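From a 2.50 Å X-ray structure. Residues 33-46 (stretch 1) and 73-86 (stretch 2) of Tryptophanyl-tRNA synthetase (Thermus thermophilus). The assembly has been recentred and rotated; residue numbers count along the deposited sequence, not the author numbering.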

# COMPACT_ATOMS: atom_id res chain seq x y z
N LEU A 33 22.40 -20.43 5.58
CA LEU A 33 22.42 -19.20 4.80
C LEU A 33 23.06 -18.00 5.47
O LEU A 33 23.41 -17.04 4.81
N GLY A 34 23.22 -18.07 6.78
CA GLY A 34 23.84 -16.98 7.48
C GLY A 34 23.03 -15.70 7.39
O GLY A 34 21.87 -15.68 7.82
N ARG A 35 23.63 -14.64 6.82
CA ARG A 35 22.99 -13.34 6.71
C ARG A 35 21.86 -13.31 5.67
O ARG A 35 20.98 -12.46 5.71
N ASP A 36 21.89 -14.24 4.74
CA ASP A 36 20.84 -14.31 3.74
C ASP A 36 19.65 -15.11 4.22
O ASP A 36 18.81 -15.54 3.43
N ALA A 37 19.59 -15.31 5.53
CA ALA A 37 18.43 -15.97 6.11
C ALA A 37 17.66 -14.82 6.75
O ALA A 37 17.88 -14.51 7.90
N PHE A 38 16.80 -14.15 5.97
CA PHE A 38 16.00 -13.04 6.50
C PHE A 38 14.83 -13.49 7.35
O PHE A 38 14.04 -14.36 6.94
N PHE A 39 14.69 -12.88 8.52
CA PHE A 39 13.57 -13.22 9.40
C PHE A 39 12.83 -11.95 9.68
O PHE A 39 13.40 -11.02 10.25
N CYS A 40 11.57 -11.90 9.26
CA CYS A 40 10.72 -10.71 9.35
C CYS A 40 9.54 -10.83 10.31
O CYS A 40 8.65 -11.66 10.10
N ILE A 41 9.53 -10.00 11.36
CA ILE A 41 8.46 -9.98 12.34
C ILE A 41 7.36 -9.16 11.65
O ILE A 41 7.47 -7.93 11.53
N VAL A 42 6.29 -9.81 11.20
CA VAL A 42 5.24 -9.10 10.47
C VAL A 42 4.20 -8.33 11.28
O VAL A 42 3.02 -8.68 11.29
N ASP A 43 4.63 -7.24 11.90
CA ASP A 43 3.75 -6.43 12.74
C ASP A 43 2.55 -5.86 11.96
O ASP A 43 1.47 -5.72 12.52
N TYR A 44 2.74 -5.56 10.68
CA TYR A 44 1.64 -5.05 9.86
C TYR A 44 0.49 -6.04 9.73
O TYR A 44 -0.62 -5.64 9.40
N HIS A 45 0.74 -7.32 10.01
CA HIS A 45 -0.29 -8.36 9.93
C HIS A 45 -1.30 -8.20 11.08
O HIS A 45 -2.46 -8.60 10.96
N ALA A 46 -0.85 -7.59 12.18
CA ALA A 46 -1.74 -7.39 13.32
C ALA A 46 -2.85 -6.40 12.98
O ALA A 46 -3.96 -6.55 13.47
N GLY A 73 16.49 -19.58 19.66
CA GLY A 73 17.57 -19.98 18.77
C GLY A 73 17.93 -19.13 17.57
O GLY A 73 18.98 -19.38 16.97
N LEU A 74 17.09 -18.17 17.18
CA LEU A 74 17.41 -17.31 16.04
C LEU A 74 18.56 -16.44 16.51
O LEU A 74 18.38 -15.65 17.43
N ASP A 75 19.73 -16.58 15.88
CA ASP A 75 20.93 -15.86 16.30
C ASP A 75 21.33 -14.64 15.47
O ASP A 75 21.83 -14.76 14.34
N PRO A 76 21.15 -13.44 16.04
CA PRO A 76 21.47 -12.16 15.39
C PRO A 76 22.92 -11.99 15.00
O PRO A 76 23.25 -11.06 14.28
N GLU A 77 23.80 -12.87 15.49
CA GLU A 77 25.22 -12.80 15.12
C GLU A 77 25.43 -13.54 13.80
O GLU A 77 26.48 -13.40 13.18
N LYS A 78 24.44 -14.33 13.41
CA LYS A 78 24.48 -15.11 12.18
C LYS A 78 23.44 -14.71 11.14
O LYS A 78 23.76 -14.63 9.95
N VAL A 79 22.20 -14.43 11.58
CA VAL A 79 21.15 -14.09 10.61
C VAL A 79 20.77 -12.62 10.47
O VAL A 79 21.50 -11.73 10.93
N THR A 80 19.63 -12.39 9.82
CA THR A 80 19.13 -11.03 9.59
C THR A 80 17.70 -10.95 10.05
O THR A 80 16.80 -11.39 9.35
N LEU A 81 17.50 -10.39 11.24
CA LEU A 81 16.19 -10.26 11.87
C LEU A 81 15.78 -8.82 11.91
O LEU A 81 16.53 -7.97 12.37
N PHE A 82 14.56 -8.54 11.46
CA PHE A 82 14.04 -7.19 11.42
C PHE A 82 12.51 -7.15 11.52
O PHE A 82 11.84 -8.19 11.39
N VAL A 83 11.98 -5.96 11.76
CA VAL A 83 10.54 -5.76 11.89
C VAL A 83 9.99 -5.22 10.57
O VAL A 83 10.51 -4.24 10.04
N GLN A 84 8.94 -5.85 10.05
CA GLN A 84 8.35 -5.45 8.78
C GLN A 84 8.22 -3.93 8.60
O GLN A 84 8.80 -3.38 7.66
N SER A 85 7.50 -3.25 9.50
CA SER A 85 7.33 -1.79 9.40
C SER A 85 8.62 -0.95 9.40
O SER A 85 8.59 0.23 9.07
N HIS A 86 9.76 -1.54 9.76
CA HIS A 86 11.01 -0.77 9.75
C HIS A 86 11.57 -0.58 8.35
O HIS A 86 12.42 0.27 8.14

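Two parallel strands, 37-41 and 80-83, set the rule: paired residues share a face, so F39, L81, I41 and V83 pack on one side and F38, T80, C40 and F82 on the other. The backbone ladder, with F39 N to T80 O at 2.7 Å and I41 N to F82 O at 2.9 Å, fixes that register.

F39 covers the most surface. Its m rotamer lays one ring face against L74, whose CD2 sits 4.0 Å from the ring centroid, while F39 CD1 meets V79 CG2 at 3.6 Å and F39 CB meets L81 CD1 at 3.6 Å. Across the sheet, T80 CG2 lies over the face of the F38 ring, 4.1 Å from the ring centroid, a CH-pi contact, and C40 SG (t) lies 3.5 Å from F82 CE1.

Beyond the strands, Q84 points toward stretch 1, extended with chi1 and chi2 both t. Its CB touches C40 SG at 3.6 Å and its OE1 reaches V42 CB at 3.0 Å. Next door, D43 (p) takes S85 OG through OD1 at 2.6 Å and S85 N through OD2 at 3.1 Å.

R35 closes the other end: chi1 is off-well, and NE and NH1 both donate to V79 O, at 3.2 and 3.0 Å. A water joins its NH2 weakly, at 3.5 Å, to E77 OE2, at 3.1 Å.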

# COMPACT_ATOMS: atom_id res chain seq x y z
CB LEU A 33 21.01 -18.87 4.31
CG LEU A 33 20.39 -20.06 3.56
CD1 LEU A 33 18.92 -19.80 3.23
CD2 LEU A 33 21.21 -20.32 2.30
CB ARG A 35 24.03 -12.29 6.38
CG ARG A 35 24.15 -11.18 7.40
CD ARG A 35 25.13 -11.41 8.54
NE ARG A 35 24.44 -11.36 9.84
CZ ARG A 35 24.93 -10.86 10.98
NH1 ARG A 35 24.18 -10.91 12.06
NH2 ARG A 35 26.12 -10.29 11.04
CB ASP A 36 21.40 -14.85 2.44
CG ASP A 36 22.00 -13.75 1.60
OD1 ASP A 36 23.10 -13.95 1.05
OD2 ASP A 36 21.36 -12.67 1.49
CB ALA A 37 18.86 -16.98 7.19
CB PHE A 38 15.46 -12.17 5.38
CG PHE A 38 16.50 -11.32 4.70
CD1 PHE A 38 16.14 -10.18 4.01
CD2 PHE A 38 17.84 -11.67 4.75
CE1 PHE A 38 17.08 -9.39 3.39
CE2 PHE A 38 18.78 -10.89 4.13
CZ PHE A 38 18.40 -9.74 3.45
CB PHE A 39 14.05 -13.88 10.70
CG PHE A 39 14.69 -15.24 10.50
CD1 PHE A 39 16.07 -15.36 10.27
CD2 PHE A 39 13.91 -16.40 10.55
CE1 PHE A 39 16.66 -16.61 10.11
CE2 PHE A 39 14.49 -17.67 10.39
CZ PHE A 39 15.86 -17.78 10.17
CB CYS A 40 10.20 -10.37 7.95
SG CYS A 40 9.31 -8.80 7.70
CB ILE A 41 8.92 -9.29 13.65
CG1 ILE A 41 9.95 -10.18 14.37
CG2 ILE A 41 7.73 -9.02 14.57
CD1 ILE A 41 10.55 -9.54 15.62
CB VAL A 42 4.52 -10.06 9.46
CG1 VAL A 42 5.48 -10.47 8.38
CG2 VAL A 42 3.99 -11.28 10.17
CB ASP A 43 4.56 -5.32 13.45
CG ASP A 43 5.32 -4.41 12.48
OD1 ASP A 43 5.79 -3.35 12.93
OD2 ASP A 43 5.45 -4.73 11.28
CB TYR A 44 2.14 -4.68 8.45
CG TYR A 44 2.64 -3.25 8.37
CD1 TYR A 44 3.61 -2.88 7.43
CD2 TYR A 44 2.16 -2.27 9.23
CE1 TYR A 44 4.10 -1.57 7.37
CE2 TYR A 44 2.63 -0.96 9.17
CZ TYR A 44 3.60 -0.61 8.25
OH TYR A 44 4.07 0.68 8.21
CB HIS A 45 0.37 -9.74 9.97
CG HIS A 45 -0.58 -10.90 9.90
ND1 HIS A 45 -1.70 -10.91 9.09
CD2 HIS A 45 -0.55 -12.11 10.51
CE1 HIS A 45 -2.31 -12.08 9.20
NE2 HIS A 45 -1.63 -12.83 10.06
CB ALA A 46 -0.94 -6.87 14.54
CB LEU A 74 16.20 -16.46 15.64
CG LEU A 74 15.10 -17.26 14.93
CD1 LEU A 74 14.20 -16.30 14.19
CD2 LEU A 74 15.70 -18.25 13.91
CB ASP A 75 22.07 -16.89 16.35
CG ASP A 75 23.37 -16.33 16.89
OD1 ASP A 75 24.32 -17.14 16.97
OD2 ASP A 75 23.46 -15.12 17.22
CB PRO A 76 21.02 -11.13 16.42
CG PRO A 76 20.06 -11.90 17.32
CD PRO A 76 20.72 -13.22 17.43
CB GLU A 77 26.12 -13.47 16.18
CG GLU A 77 26.04 -12.84 17.56
CD GLU A 77 26.18 -11.34 17.52
OE1 GLU A 77 25.42 -10.66 18.25
OE2 GLU A 77 27.03 -10.84 16.74
CB LYS A 78 24.28 -16.58 12.49
CG LYS A 78 25.36 -17.23 13.36
CD LYS A 78 25.06 -18.69 13.53
CE LYS A 78 25.83 -19.30 14.67
NZ LYS A 78 25.26 -20.65 15.00
CB VAL A 79 19.87 -14.92 10.88
CG1 VAL A 79 20.26 -16.38 11.11
CG2 VAL A 79 19.08 -14.35 12.07
CB THR A 80 19.26 -10.63 8.10
OG1 THR A 80 20.65 -10.53 7.79
CG2 THR A 80 18.60 -9.28 7.79
CB LEU A 81 16.26 -10.79 13.29
CG LEU A 81 15.01 -10.78 14.17
CD1 LEU A 81 13.93 -11.67 13.56
CD2 LEU A 81 15.40 -11.32 15.56
CB PHE A 82 14.51 -6.51 10.14
CG PHE A 82 14.01 -7.17 8.89
CD1 PHE A 82 12.85 -6.73 8.28
CD2 PHE A 82 14.74 -8.20 8.29
CE1 PHE A 82 12.40 -7.32 7.08
CE2 PHE A 82 14.31 -8.79 7.11
CZ PHE A 82 13.13 -8.34 6.49
CB VAL A 83 10.20 -4.73 12.99
CG1 VAL A 83 8.70 -4.44 12.99
CG2 VAL A 83 10.65 -5.25 14.34
CB GLN A 84 7.01 -6.17 8.61
CG GLN A 84 6.24 -5.84 7.35
CD GLN A 84 5.00 -6.73 7.17
OE1 GLN A 84 4.51 -7.36 8.11
NE2 GLN A 84 4.50 -6.78 5.95
CB SER A 85 6.39 -1.25 10.50
OG SER A 85 6.93 -1.32 11.81
CB HIS A 86 12.05 -1.41 10.68
CG HIS A 86 11.68 -1.30 12.13
ND1 HIS A 86 12.54 -1.62 13.15
CD2 HIS A 86 10.51 -0.92 12.72
CE1 HIS A 86 11.92 -1.45 14.31
NE2 HIS A 86 10.69 -1.03 14.08
O HOH W 1 26.58 -9.05 14.23